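Local coordinates for ofchtiv (PDB 6JM7), which probably hydrolyses chitin as a family 18 glycoside hydrolase of the moth Ostrinia furnacalis, and binds the inhibitor allosamidin, at residues Val7-Thr12 / Met343-Glu348; His35-Phe40 / Lys77-Val82; Ile41-Glu46 / Ser89-Ile94; Tyr193-Ala198 / Tyr224-Ala229; Tyr250-Gln255 / Ser281-Tyr286. All coordinates share one frame; numbering follows the deposited sequence.

The five contacts of this TIM barrel show how strand pairing closes the fold and how loops and outer segments finish it. Contacts 1 and 2 pair central barrel strands in parallel through backbone hydrogen bonds, strand 5-11 of contact 1 lying beside strand 35-43 of contact 2. Contact 3 uses the end of that same strand 35-43 but is only partly buried, has no hydrogen bond across it and grips by apolar packing. Contacts 4 and 5 are buried but farther from the centre than contact 1. Contact 4 joins a loop to a helix start through a methionine and a water; contact 5 pairs strands antiparallel and sets two tyrosine rings nearly parallel with little overlap. Asp194 of contact 4 binds Tyr250 and Arg252 of contact 5.

Contact 1. Residues Val7-Thr12 / Met343-Glu348; sequences VCYYGT and MLWSIE
Leu344 and Val7 open the backbone pairing of two parallel barrel strands: Leu344 N donates to Val7 O at 2.9 Å, and Tyr9 N returns a bond to Leu344 O at 3.2 Å. The second strand ends at Trp345, where a cis peptide leads to Ser346, yet Ile347 N still reaches Tyr9 O at 2.9 Å. Beyond this point a carboxylate replaces the backbone as acceptor. Glu348 OE1 is met by Gly11 N at 2.9 Å on the syn side, well out of the carboxylate plane, while Ser346 OG donates to Glu348 OE2 from above that plane. In the aromatic group, Tyr9 CG stands anti to the carbonyl carbon (chi1 -78°), which sets the ring beside Trp345, planes inclined by 43°, and Met343 SD, an oblique Met-aromatic contact. On the opposite face of the sheet from Val7 and Met343, Leu344 CD2 packs on Cys8 SG, disulfide-bonded to Cys33. The chemistry implies a tyrosine flanked on one side by a thioether and an indole, its hydroxyl bonded to Asp122 of the family's DxDxE signature.

Contact 2. Residues His35-Phe40 / Lys77-Val82; sequences HLVYAF and KTLVAV
Val37 and Ala81 form the tight part of this pairing of the second and third parallel strands of the TIM barrel. Val37 CG1 comes within 3.4 Å of Ala81 CB, closer than carbons usually settle. Ala81 CB also lies 3.8 Å from Phe40 CD1, and Ala81 O is at the edge of that ring, near its plane. Four backbone hydrogen bonds fix the register, from Leu36 N on Lys77 O to Ala81 N on Tyr38 O. At the start of the strands the packing is looser and reaches solvent: His35 and Lys77 lie side by side, His35 CD2 3.7 Å from Lys77 CB, before a bend at chi2 (-57°) carries the lysine's charged end away. With an alanine in place of His35, the aliphatic part of Lys77 would probably lose the ring alongside it and be freer to turn. Strand 35-43 runs between strands 5-11 and 77-83; Val37 meets Val7 and Tyr9 on one face, whereas on the other Tyr38 packs on Phe63 and Phe66 of helix 62-67 and its OH bonds to Asp57 of helix 54-59.

Contact 3. Residues Ile41-Glu46 / Ser89-Ile94; sequences IGINAE and SAQYSI
Gly42 makes the first approach of the segment 41-46 to the helix, its CA 3.8 Å from Tyr92 OH. That hydroxyl is already engaged: Glu87, just ahead of the helix, bonds to it and also accepts from the backbone N of Ile43, tying ring and strand to one carboxylate. Ile43 carries the contact. Its CD1 stands over a face of the Tyr92 ring, 3.7 Å from the centroid and 18° off the normal, a CH-pi contact offset toward the rim. A chi1 of 70° sets CG1 between the backbone N and the carbonyl carbon, and so directs the longer branch toward the helix, where Ile43 CG1 also meets Gln91 CG at 3.6 Å. In barrel terms, the tail of the second parallel strand here leans on helix 90-97, which follows the third strand, 77-83, and Val82 of that strand packs on both Ile43 and Tyr92. Asn44 CB points away from the helix, and its OD1 accepts from Thr48 N. At Ala45 the chain lies close against the helix, its CA 3.9 Å from Gln91 CB. One turn farther along the helix, Ile94 CG2 touches Ala45 CB at 4.0 Å and Ala45 O at 3.5 Å, while Ile94 itself also rests on Tyr101 of helix 99-115.

Contact 4. Residues Tyr193-Ala198 / Tyr224-Ala229; sequences YDMHGA and YNVNNA
Met195 lays its sulfur and methyl along the backbone that runs from Tyr224 into helix 226-235. A bend at chi2 (-73°) brings Met195 SD to 3.6 Å from Tyr224 C and carries Met195 CE on to Asn225 O at 3.7 Å. The methyl thus lies among Asn225, Val226 and Ala229, with Ala229 CB 4.3 Å from Met195 CE. Were Met195 replaced by an alanine, a gap would probably open beside the first helical turn and leave the Ala229 methyl without this neighbour.

The side chains of Tyr224 and His196 cross at about a right angle, while their ring planes are 30° apart and slid, so that the rings scarcely overlap. Tyr224 instead presents an edge to the backbone, its CD2 3.5 Å from Met195 O. A water in the plane of the imidazole joins the two residues, 2.6 Å from His196 NE2 and donating to Tyr224 O at 2.7 Å. The other imidazole nitrogen, ND1, is bonded to Asp200, which should fix the rotation of the ring. Asn225 is the N-cap, its OD1 accepting from Asn228 N at 3.0 Å.

The contact joins the long loop after barrel strand 187-190 to the helix that follows. Val226 packs on Met245 of strand 243-256, and Tyr193 leans on Met343 and Trp345 of strand 341-345.

Contact 5. Residues Tyr250-Gln255 / Ser281-Tyr286; sequences YGRTFQ and SGYVGY
Tyr283 CE2 sits over one face of the Tyr250 ring, toward its rim, 3.3 Å from Tyr250 CD2. The planes are only 16° apart but slid, so the rings overlap little; Tyr283 CG, anti to the backbone N (chi1 -173°), brings its ring there. Arg252 NH2 lies at the edge of the Tyr283 ring, whose CD2 in turn stands over a face of the guanidinium. On the other face of the pair Thr253 CG2 touches Val284 CG1 at 3.7 Å. The backbone sets this register: Gly251 and Val284 exchange two hydrogen bonds, and Thr253 N bonds to Gly282 O from above the carbonyl plane. A water links that oxygen to Arg252 NH1. Gly282 has a positive phi of 99°, at which a CB would jam against the preceding carbonyl. Farther out, Asp194 bonds to Tyr250 OH and forms a salt bridge with Arg252 NE, positioning both. The antiparallel pairing extends the seventh barrel strand, 243-256, consistent with the insertion domain many family 18 chitinases carry before the eighth; 243-256 also pairs with 317-320, and 283-285 leads directly into helix 286-295.

Contact 1. Residues Val7-Thr12 / Met343-Glu348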
# COMPACT_ATOMS: atom_id res chain seq x y z
N VAL A 7 1.92 8.81 4.22
CA VAL A 7 2.00 8.65 2.77
C VAL A 7 0.68 8.04 2.31
O VAL A 7 0.43 6.86 2.57
CB VAL A 7 3.20 7.78 2.37
CG1 VAL A 7 3.29 7.63 0.85
CG2 VAL A 7 4.47 8.41 2.92
N CYS A 8 -0.16 8.84 1.64
CA CYS A 8 -1.50 8.42 1.25
C CYS A 8 -1.51 8.03 -0.22
O CYS A 8 -1.34 8.89 -1.09
CB CYS A 8 -2.51 9.55 1.46
SG CYS A 8 -2.71 10.11 3.16
N TYR A 9 -1.74 6.75 -0.51
CA TYR A 9 -2.01 6.34 -1.89
C TYR A 9 -3.46 6.57 -2.27
O TYR A 9 -4.39 6.30 -1.50
CB TYR A 9 -1.67 4.86 -2.09
CG TYR A 9 -0.18 4.60 -2.24
CD1 TYR A 9 0.65 4.59 -1.13
CD2 TYR A 9 0.39 4.42 -3.49
CE1 TYR A 9 2.00 4.37 -1.27
CE2 TYR A 9 1.75 4.21 -3.63
CZ TYR A 9 2.54 4.18 -2.51
OH TYR A 9 3.90 3.96 -2.62
N TYR A 10 -3.66 7.08 -3.48
CA TYR A 10 -4.99 7.30 -4.05
C TYR A 10 -5.12 6.46 -5.31
O TYR A 10 -4.47 6.73 -6.33
CB TYR A 10 -5.21 8.79 -4.36
CG TYR A 10 -6.53 9.10 -5.05
CD1 TYR A 10 -7.69 8.39 -4.76
CD2 TYR A 10 -6.59 10.12 -6.00
CE1 TYR A 10 -8.90 8.69 -5.41
CE2 TYR A 10 -7.79 10.41 -6.65
CZ TYR A 10 -8.93 9.70 -6.34
OH TYR A 10 -10.11 10.01 -6.99
N GLY A 11 -5.97 5.43 -5.24
CA GLY A 11 -6.34 4.65 -6.41
C GLY A 11 -7.32 5.43 -7.27
O GLY A 11 -8.51 5.46 -6.99
N THR A 12 -6.79 6.07 -8.31
CA THR A 12 -7.53 7.14 -8.99
C THR A 12 -8.74 6.62 -9.77
O THR A 12 -9.64 7.41 -10.08
CB THR A 12 -6.59 7.91 -9.92
OG1 THR A 12 -5.95 6.99 -10.83
CG2 THR A 12 -5.52 8.64 -9.10
N MET A 343 2.43 4.47 5.63
CA MET A 343 1.90 4.50 4.28
C MET A 343 0.58 3.74 4.29
O MET A 343 0.45 2.74 4.99
CB MET A 343 2.88 3.86 3.29
CG MET A 343 2.27 3.34 2.00
SD MET A 343 3.53 2.48 1.04
CE MET A 343 3.35 0.80 1.65
N LEU A 344 -0.41 4.23 3.55
CA LEU A 344 -1.70 3.55 3.54
C LEU A 344 -2.16 3.25 2.12
O LEU A 344 -2.07 4.10 1.23
CB LEU A 344 -2.75 4.39 4.27
CG LEU A 344 -2.78 5.84 3.81
CD1 LEU A 344 -3.85 6.07 2.76
CD2 LEU A 344 -2.97 6.72 5.02
N TRP A 345 -2.64 2.03 1.93
CA TRP A 345 -3.41 1.65 0.75
C TRP A 345 -4.83 1.36 1.20
O TRP A 345 -5.06 0.36 1.88
CB TRP A 345 -2.84 0.41 0.06
CG TRP A 345 -3.59 0.20 -1.19
CD1 TRP A 345 -4.78 -0.46 -1.35
CD2 TRP A 345 -3.27 0.75 -2.47
NE1 TRP A 345 -5.20 -0.36 -2.65
CE2 TRP A 345 -4.29 0.37 -3.36
CE3 TRP A 345 -2.21 1.53 -2.95
CZ2 TRP A 345 -4.27 0.73 -4.71
CZ3 TRP A 345 -2.19 1.88 -4.28
CH2 TRP A 345 -3.22 1.48 -5.14
N SER A 346 -5.79 2.20 0.81
CA SER A 346 -5.62 3.44 0.07
C SER A 346 -6.70 4.40 0.60
O SER A 346 -7.64 3.97 1.27
CB SER A 346 -5.76 3.21 -1.44
OG SER A 346 -6.95 2.48 -1.70
N ILE A 347 -6.55 5.70 0.32
CA ILE A 347 -7.38 6.69 1.01
C ILE A 347 -8.86 6.54 0.65
O ILE A 347 -9.73 6.79 1.50
CB ILE A 347 -6.85 8.11 0.71
CG1 ILE A 347 -7.50 9.14 1.64
CG2 ILE A 347 -7.02 8.49 -0.77
CD1 ILE A 347 -6.89 10.56 1.56
N GLU A 348 -9.17 6.08 -0.56
CA GLU A 348 -10.55 6.03 -1.02
C GLU A 348 -11.37 4.94 -0.36
O GLU A 348 -12.58 4.89 -0.60
CB GLU A 348 -10.59 5.88 -2.55
CG GLU A 348 -10.07 4.53 -3.04
CD GLU A 348 -8.59 4.51 -3.35
OE1 GLU A 348 -7.87 5.47 -2.99
OE2 GLU A 348 -8.13 3.52 -3.95

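Contact 2. Residues His35-Phe40 / Lys77-Val82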
# COMPACT_ATOMS: atom_id res chain seq x y z
N HIS A 35 2.29 13.28 2.28
CA HIS A 35 2.67 12.87 0.94
C HIS A 35 1.46 12.17 0.34
O HIS A 35 0.89 11.28 0.96
CB HIS A 35 3.88 11.92 0.96
CG HIS A 35 5.13 12.54 1.48
ND1 HIS A 35 5.28 12.96 2.79
CD2 HIS A 35 6.30 12.84 0.86
CE1 HIS A 35 6.48 13.49 2.95
NE2 HIS A 35 7.12 13.43 1.79
N LEU A 36 1.06 12.61 -0.84
CA LEU A 36 -0.10 12.05 -1.51
C LEU A 36 0.37 11.50 -2.84
O LEU A 36 1.10 12.18 -3.57
CB LEU A 36 -1.18 13.13 -1.70
CG LEU A 36 -2.29 13.05 -0.65
CD1 LEU A 36 -3.01 14.37 -0.51
CD2 LEU A 36 -3.27 11.96 -1.07
N VAL A 37 -0.02 10.26 -3.15
CA VAL A 37 0.55 9.53 -4.28
C VAL A 37 -0.54 9.17 -5.28
O VAL A 37 -1.52 8.50 -4.93
CB VAL A 37 1.30 8.27 -3.82
CG1 VAL A 37 1.98 7.61 -5.01
CG2 VAL A 37 2.32 8.62 -2.77
N TYR A 38 -0.35 9.57 -6.53
CA TYR A 38 -1.29 9.31 -7.61
C TYR A 38 -1.01 7.94 -8.22
O TYR A 38 -0.01 7.77 -8.92
CB TYR A 38 -1.17 10.41 -8.67
CG TYR A 38 -2.26 10.47 -9.72
CD1 TYR A 38 -2.32 9.56 -10.77
CD2 TYR A 38 -3.20 11.50 -9.68
CE1 TYR A 38 -3.33 9.64 -11.73
CE2 TYR A 38 -4.20 11.60 -10.63
CZ TYR A 38 -4.26 10.67 -11.65
OH TYR A 38 -5.26 10.78 -12.59
N ALA A 39 -1.88 6.97 -7.95
CA ALA A 39 -1.74 5.62 -8.50
C ALA A 39 -2.71 5.46 -9.66
O ALA A 39 -3.89 5.75 -9.50
CB ALA A 39 -2.05 4.59 -7.41
N PHE A 40 -2.23 5.02 -10.84
CA PHE A 40 -0.87 4.71 -11.23
C PHE A 40 -0.62 5.25 -12.63
O PHE A 40 -1.56 5.36 -13.42
CB PHE A 40 -0.63 3.19 -11.29
CG PHE A 40 -0.53 2.52 -9.96
CD1 PHE A 40 0.56 2.74 -9.14
CD2 PHE A 40 -1.53 1.64 -9.54
CE1 PHE A 40 0.67 2.11 -7.92
CE2 PHE A 40 -1.44 1.00 -8.31
CZ PHE A 40 -0.34 1.24 -7.49
N LYS A 77 3.38 17.24 -0.25
CA LYS A 77 4.15 16.73 -1.38
C LYS A 77 3.26 15.77 -2.15
O LYS A 77 2.59 14.92 -1.55
CB LYS A 77 5.42 16.01 -0.91
CG LYS A 77 6.41 16.90 -0.14
CD LYS A 77 6.84 18.12 -0.96
CE LYS A 77 7.91 18.94 -0.23
NZ LYS A 77 7.98 20.33 -0.76
N THR A 78 3.22 15.92 -3.48
CA THR A 78 2.37 15.12 -4.35
C THR A 78 3.27 14.36 -5.32
O THR A 78 4.00 14.97 -6.12
CB THR A 78 1.35 15.98 -5.11
OG1 THR A 78 2.02 17.00 -5.86
CG2 THR A 78 0.37 16.63 -4.13
N LEU A 79 3.24 13.03 -5.24
CA LEU A 79 4.04 12.15 -6.06
C LEU A 79 3.14 11.42 -7.04
O LEU A 79 1.94 11.27 -6.82
CB LEU A 79 4.82 11.13 -5.22
CG LEU A 79 5.47 11.72 -3.97
CD1 LEU A 79 6.02 10.60 -3.08
CD2 LEU A 79 6.52 12.71 -4.34
N VAL A 80 3.74 10.95 -8.13
CA VAL A 80 3.07 10.07 -9.08
C VAL A 80 3.72 8.70 -8.94
O VAL A 80 4.95 8.60 -8.81
CB VAL A 80 3.13 10.61 -10.51
CG1 VAL A 80 4.58 10.69 -11.05
CG2 VAL A 80 2.23 9.81 -11.42
N ALA A 81 2.91 7.65 -8.87
CA ALA A 81 3.41 6.29 -8.71
C ALA A 81 3.36 5.56 -10.05
O ALA A 81 2.31 5.53 -10.70
CB ALA A 81 2.61 5.51 -7.66
N VAL A 82 4.48 4.98 -10.43
CA VAL A 82 4.56 4.17 -11.65
C VAL A 82 4.58 2.70 -11.25
O VAL A 82 5.25 2.31 -10.29
CB VAL A 82 5.81 4.56 -12.48
CG1 VAL A 82 7.11 4.32 -11.71
CG2 VAL A 82 5.81 3.82 -13.81

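Contact 3. Residues Ile41-Glu46 / Ser89-Ile94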
# COMPACT_ATOMS: atom_id res chain seq x y z
N ILE A 41 0.63 5.53 -12.95
CA ILE A 41 1.05 5.60 -14.35
C ILE A 41 1.79 4.31 -14.69
O ILE A 41 2.06 3.48 -13.83
CB ILE A 41 1.92 6.85 -14.64
CG1 ILE A 41 3.24 6.81 -13.86
CG2 ILE A 41 1.14 8.13 -14.34
CD1 ILE A 41 4.26 7.85 -14.34
N GLY A 42 2.09 4.13 -15.98
CA GLY A 42 2.75 2.92 -16.44
C GLY A 42 3.90 3.20 -17.38
O GLY A 42 4.29 4.36 -17.56
N ILE A 43 4.46 2.15 -17.97
CA ILE A 43 5.52 2.28 -18.97
C ILE A 43 5.25 1.30 -20.10
O ILE A 43 4.46 0.36 -19.96
CB ILE A 43 6.93 2.03 -18.40
CG1 ILE A 43 7.11 0.55 -18.06
CG2 ILE A 43 7.21 2.92 -17.21
CD1 ILE A 43 8.55 0.18 -17.73
N ASN A 44 5.94 1.51 -21.22
CA ASN A 44 6.09 0.45 -22.19
C ASN A 44 7.47 -0.17 -22.02
O ASN A 44 8.29 0.29 -21.21
CB ASN A 44 5.79 0.95 -23.61
CG ASN A 44 6.80 1.97 -24.12
OD1 ASN A 44 7.93 2.07 -23.66
ND2 ASN A 44 6.37 2.73 -25.13
N ALA A 45 7.74 -1.24 -22.76
CA ALA A 45 9.00 -1.96 -22.58
C ALA A 45 10.20 -1.12 -22.96
O ALA A 45 11.30 -1.36 -22.45
CB ALA A 45 8.98 -3.27 -23.37
N GLU A 46 10.01 -0.12 -23.82
CA GLU A 46 11.08 0.80 -24.21
C GLU A 46 11.25 1.93 -23.21
O GLU A 46 12.03 2.86 -23.46
CB GLU A 46 10.80 1.36 -25.61
CG GLU A 46 10.72 0.28 -26.70
CD GLU A 46 9.40 -0.51 -26.71
OE1 GLU A 46 8.40 -0.03 -26.14
OE2 GLU A 46 9.38 -1.61 -27.29
N SER A 89 5.47 -7.08 -14.33
CA SER A 89 6.91 -6.99 -14.14
C SER A 89 7.72 -6.98 -15.43
O SER A 89 8.77 -6.34 -15.47
CB SER A 89 7.39 -8.16 -13.26
OG SER A 89 8.78 -8.08 -13.03
N ALA A 90 7.23 -7.63 -16.49
CA ALA A 90 8.01 -7.83 -17.71
C ALA A 90 8.57 -6.52 -18.26
O ALA A 90 9.76 -6.44 -18.59
CB ALA A 90 7.13 -8.50 -18.77
N GLN A 91 7.73 -5.51 -18.43
CA GLN A 91 8.21 -4.32 -19.13
C GLN A 91 9.21 -3.56 -18.28
O GLN A 91 10.11 -2.90 -18.82
CB GLN A 91 7.04 -3.43 -19.53
CG GLN A 91 6.26 -2.91 -18.35
CD GLN A 91 5.04 -3.75 -18.00
OE1 GLN A 91 5.12 -4.99 -17.85
NE2 GLN A 91 3.89 -3.09 -17.87
N TYR A 92 9.09 -3.64 -16.94
CA TYR A 92 10.07 -3.02 -16.07
C TYR A 92 11.39 -3.77 -16.11
O TYR A 92 12.46 -3.16 -16.11
CB TYR A 92 9.51 -2.93 -14.63
CG TYR A 92 8.29 -2.03 -14.58
CD1 TYR A 92 7.03 -2.52 -14.90
CD2 TYR A 92 8.41 -0.67 -14.31
CE1 TYR A 92 5.92 -1.70 -14.91
CE2 TYR A 92 7.30 0.16 -14.33
CZ TYR A 92 6.06 -0.36 -14.63
OH TYR A 92 4.95 0.45 -14.66
N SER A 93 11.32 -5.10 -16.17
CA SER A 93 12.52 -5.92 -16.32
C SER A 93 13.26 -5.56 -17.61
O SER A 93 14.49 -5.40 -17.61
CB SER A 93 12.12 -7.39 -16.31
OG SER A 93 13.24 -8.25 -16.38
N ILE A 94 12.51 -5.43 -18.70
CA ILE A 94 13.11 -5.07 -19.99
C ILE A 94 13.71 -3.66 -19.94
O ILE A 94 14.85 -3.43 -20.36
CB ILE A 94 12.06 -5.18 -21.10
CG1 ILE A 94 11.62 -6.63 -21.26
CG2 ILE A 94 12.60 -4.61 -22.40
CD1 ILE A 94 10.39 -6.80 -22.14

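Contact 4. Residues Tyr193-Ala198 / Tyr224-Ala229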
# COMPACT_ATOMS: atom_id res chain seq x y z
N TYR A 193 1.07 -5.54 4.19
CA TYR A 193 -0.31 -5.98 4.07
C TYR A 193 -0.33 -7.07 2.99
O TYR A 193 0.71 -7.43 2.44
CB TYR A 193 -1.26 -4.81 3.77
CG TYR A 193 -0.76 -3.78 2.78
CD1 TYR A 193 -0.63 -4.09 1.43
CD2 TYR A 193 -0.44 -2.49 3.19
CE1 TYR A 193 -0.18 -3.15 0.52
CE2 TYR A 193 0.01 -1.55 2.27
CZ TYR A 193 0.13 -1.89 0.95
OH TYR A 193 0.57 -0.97 0.03
N ASP A 194 -1.52 -7.61 2.71
CA ASP A 194 -1.65 -8.80 1.85
C ASP A 194 -0.78 -9.94 2.37
O ASP A 194 -0.24 -10.73 1.58
CB ASP A 194 -1.29 -8.50 0.39
CG ASP A 194 -2.15 -7.43 -0.23
OD1 ASP A 194 -3.33 -7.31 0.15
OD2 ASP A 194 -1.63 -6.73 -1.13
N MET A 195 -0.63 -10.02 3.69
CA MET A 195 0.15 -11.10 4.28
C MET A 195 -0.52 -12.44 4.00
O MET A 195 0.16 -13.45 3.78
CB MET A 195 0.29 -10.88 5.79
CG MET A 195 1.08 -9.65 6.17
SD MET A 195 2.83 -9.90 5.85
CE MET A 195 3.44 -8.24 6.18
N HIS A 196 -1.85 -12.44 4.00
CA HIS A 196 -2.69 -13.58 3.72
C HIS A 196 -3.92 -13.09 2.98
O HIS A 196 -4.28 -11.91 3.06
CB HIS A 196 -3.08 -14.32 5.00
CG HIS A 196 -1.90 -14.83 5.77
ND1 HIS A 196 -1.18 -15.94 5.37
CD2 HIS A 196 -1.28 -14.36 6.88
CE1 HIS A 196 -0.18 -16.14 6.21
NE2 HIS A 196 -0.22 -15.20 7.13
N GLY A 197 -4.56 -14.00 2.26
CA GLY A 197 -5.71 -13.64 1.45
C GLY A 197 -6.32 -14.90 0.88
O GLY A 197 -5.88 -16.02 1.17
N ALA A 198 -7.36 -14.70 0.08
CA ALA A 198 -8.17 -15.82 -0.40
C ALA A 198 -7.42 -16.77 -1.33
O ALA A 198 -7.97 -17.82 -1.66
CB ALA A 198 -9.41 -15.28 -1.11
N TYR A 224 4.36 -14.68 8.02
CA TYR A 224 4.06 -13.45 7.29
C TYR A 224 3.30 -12.51 8.23
O TYR A 224 2.08 -12.60 8.35
CB TYR A 224 3.23 -13.74 6.04
CG TYR A 224 3.91 -14.62 4.99
CD1 TYR A 224 5.29 -14.84 5.01
CD2 TYR A 224 3.17 -15.25 4.01
CE1 TYR A 224 5.90 -15.64 4.05
CE2 TYR A 224 3.77 -16.05 3.05
CZ TYR A 224 5.13 -16.24 3.08
OH TYR A 224 5.72 -17.04 2.13
N ASN A 225 4.03 -11.61 8.89
CA ASN A 225 3.37 -10.59 9.70
C ASN A 225 4.19 -9.30 9.66
O ASN A 225 5.32 -9.27 9.18
CB ASN A 225 3.09 -11.08 11.14
CG ASN A 225 4.33 -11.60 11.86
OD1 ASN A 225 5.33 -10.90 12.00
ND2 ASN A 225 4.24 -12.84 12.36
N VAL A 226 3.57 -8.23 10.15
CA VAL A 226 4.13 -6.89 10.02
C VAL A 226 5.43 -6.78 10.80
O VAL A 226 6.42 -6.21 10.31
CB VAL A 226 3.11 -5.85 10.49
CG1 VAL A 226 3.73 -4.45 10.52
CG2 VAL A 226 1.89 -5.90 9.58
N ASN A 227 5.47 -7.32 12.02
CA ASN A 227 6.67 -7.22 12.83
C ASN A 227 7.86 -7.90 12.16
O ASN A 227 8.97 -7.34 12.14
CB ASN A 227 6.42 -7.81 14.23
CG ASN A 227 7.69 -7.93 15.05
OD1 ASN A 227 8.31 -6.93 15.41
ND2 ASN A 227 8.10 -9.17 15.32
N ASN A 228 7.66 -9.10 11.61
CA ASN A 228 8.77 -9.79 10.94
C ASN A 228 9.27 -8.99 9.75
O ASN A 228 10.48 -8.90 9.51
CB ASN A 228 8.34 -11.19 10.49
CG ASN A 228 8.30 -12.20 11.62
OD1 ASN A 228 8.94 -12.02 12.66
ND2 ASN A 228 7.54 -13.26 11.42
N ALA A 229 8.35 -8.41 8.98
CA ALA A 229 8.76 -7.64 7.81
C ALA A 229 9.53 -6.39 8.20
O ALA A 229 10.58 -6.10 7.62
CB ALA A 229 7.53 -7.26 6.98
O HOH W 1 1.44 -15.12 9.18

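Contact 5. Residues Tyr250-Gln255 / Ser281-Tyr286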
# COMPACT_ATOMS: atom_id res chain seq x y z
N TYR A 250 -8.42 -1.70 3.95
CA TYR A 250 -9.29 -2.67 3.32
C TYR A 250 -9.10 -3.96 4.09
O TYR A 250 -8.17 -4.11 4.88
CB TYR A 250 -8.94 -2.88 1.84
CG TYR A 250 -7.53 -3.41 1.63
CD1 TYR A 250 -6.45 -2.55 1.57
CD2 TYR A 250 -7.30 -4.78 1.48
CE1 TYR A 250 -5.16 -3.02 1.37
CE2 TYR A 250 -6.01 -5.26 1.27
CZ TYR A 250 -4.95 -4.38 1.22
OH TYR A 250 -3.68 -4.85 1.03
N GLY A 251 -10.00 -4.91 3.83
CA GLY A 251 -9.86 -6.25 4.35
C GLY A 251 -9.94 -7.26 3.22
O GLY A 251 -10.13 -6.92 2.05
N ARG A 252 -9.78 -8.52 3.61
CA ARG A 252 -9.84 -9.61 2.65
C ARG A 252 -10.85 -10.64 3.13
O ARG A 252 -11.02 -10.86 4.33
CB ARG A 252 -8.46 -10.23 2.41
CG ARG A 252 -7.49 -9.22 1.79
CD ARG A 252 -6.24 -9.87 1.21
NE ARG A 252 -5.60 -8.96 0.27
CZ ARG A 252 -5.99 -8.79 -0.99
NH1 ARG A 252 -7.01 -9.48 -1.48
NH2 ARG A 252 -5.36 -7.93 -1.78
N THR A 253 -11.52 -11.28 2.17
CA THR A 253 -12.70 -12.07 2.49
C THR A 253 -12.54 -13.48 1.94
O THR A 253 -11.92 -13.70 0.90
CB THR A 253 -13.99 -11.44 1.92
OG1 THR A 253 -14.03 -11.64 0.50
CG2 THR A 253 -14.07 -9.94 2.22
N PHE A 254 -13.14 -14.42 2.67
CA PHE A 254 -12.94 -15.85 2.46
C PHE A 254 -14.28 -16.56 2.52
O PHE A 254 -15.21 -16.11 3.19
CB PHE A 254 -12.05 -16.47 3.56
CG PHE A 254 -10.64 -15.96 3.60
CD1 PHE A 254 -10.34 -14.70 4.13
CD2 PHE A 254 -9.59 -16.77 3.18
CE1 PHE A 254 -9.01 -14.26 4.19
CE2 PHE A 254 -8.27 -16.34 3.25
CZ PHE A 254 -7.99 -15.08 3.76
N GLN A 255 -14.36 -17.71 1.84
CA GLN A 255 -15.47 -18.66 1.98
C GLN A 255 -14.96 -19.84 2.79
O GLN A 255 -14.09 -20.58 2.33
CB GLN A 255 -15.99 -19.11 0.62
CG GLN A 255 -17.11 -20.15 0.69
CD GLN A 255 -17.41 -20.81 -0.64
OE1 GLN A 255 -16.53 -20.94 -1.50
NE2 GLN A 255 -18.65 -21.25 -0.81
N SER A 281 -14.57 -10.00 -5.48
CA SER A 281 -14.63 -11.05 -4.47
C SER A 281 -13.25 -11.26 -3.86
O SER A 281 -12.25 -11.31 -4.57
CB SER A 281 -15.14 -12.36 -5.08
OG SER A 281 -16.50 -12.23 -5.47
N GLY A 282 -13.21 -11.34 -2.53
CA GLY A 282 -11.97 -11.50 -1.81
C GLY A 282 -11.41 -10.23 -1.22
O GLY A 282 -10.47 -10.30 -0.43
N TYR A 283 -11.95 -9.08 -1.59
CA TYR A 283 -11.45 -7.77 -1.18
C TYR A 283 -12.64 -6.94 -0.70
O TYR A 283 -13.72 -7.03 -1.29
CB TYR A 283 -10.77 -7.08 -2.36
CG TYR A 283 -10.05 -5.78 -2.10
CD1 TYR A 283 -10.70 -4.55 -2.15
CD2 TYR A 283 -8.67 -5.78 -1.89
CE1 TYR A 283 -10.00 -3.35 -1.94
CE2 TYR A 283 -7.97 -4.61 -1.71
CZ TYR A 283 -8.63 -3.40 -1.72
OH TYR A 283 -7.88 -2.26 -1.52
N VAL A 284 -12.45 -6.14 0.35
CA VAL A 284 -13.53 -5.23 0.74
C VAL A 284 -12.91 -3.99 1.37
O VAL A 284 -11.98 -4.09 2.17
CB VAL A 284 -14.53 -5.94 1.68
CG1 VAL A 284 -13.90 -6.32 3.03
CG2 VAL A 284 -15.81 -5.12 1.87
N GLY A 285 -13.39 -2.81 0.98
CA GLY A 285 -12.87 -1.59 1.58
C GLY A 285 -13.33 -1.46 3.02
O GLY A 285 -14.35 -2.01 3.41
N TYR A 286 -12.54 -0.75 3.84
CA TYR A 286 -13.00 -0.50 5.21
C TYR A 286 -14.34 0.23 5.20
O TYR A 286 -15.23 -0.09 6.00
CB TYR A 286 -11.97 0.29 6.02
CG TYR A 286 -12.51 0.62 7.40
CD1 TYR A 286 -12.56 -0.36 8.39
CD2 TYR A 286 -13.03 1.89 7.70
CE1 TYR A 286 -13.09 -0.09 9.64
CE2 TYR A 286 -13.55 2.17 8.96
CZ TYR A 286 -13.57 1.18 9.92
OH TYR A 286 -14.10 1.44 11.17
O HOH W 2 -8.25 -12.01 -0.74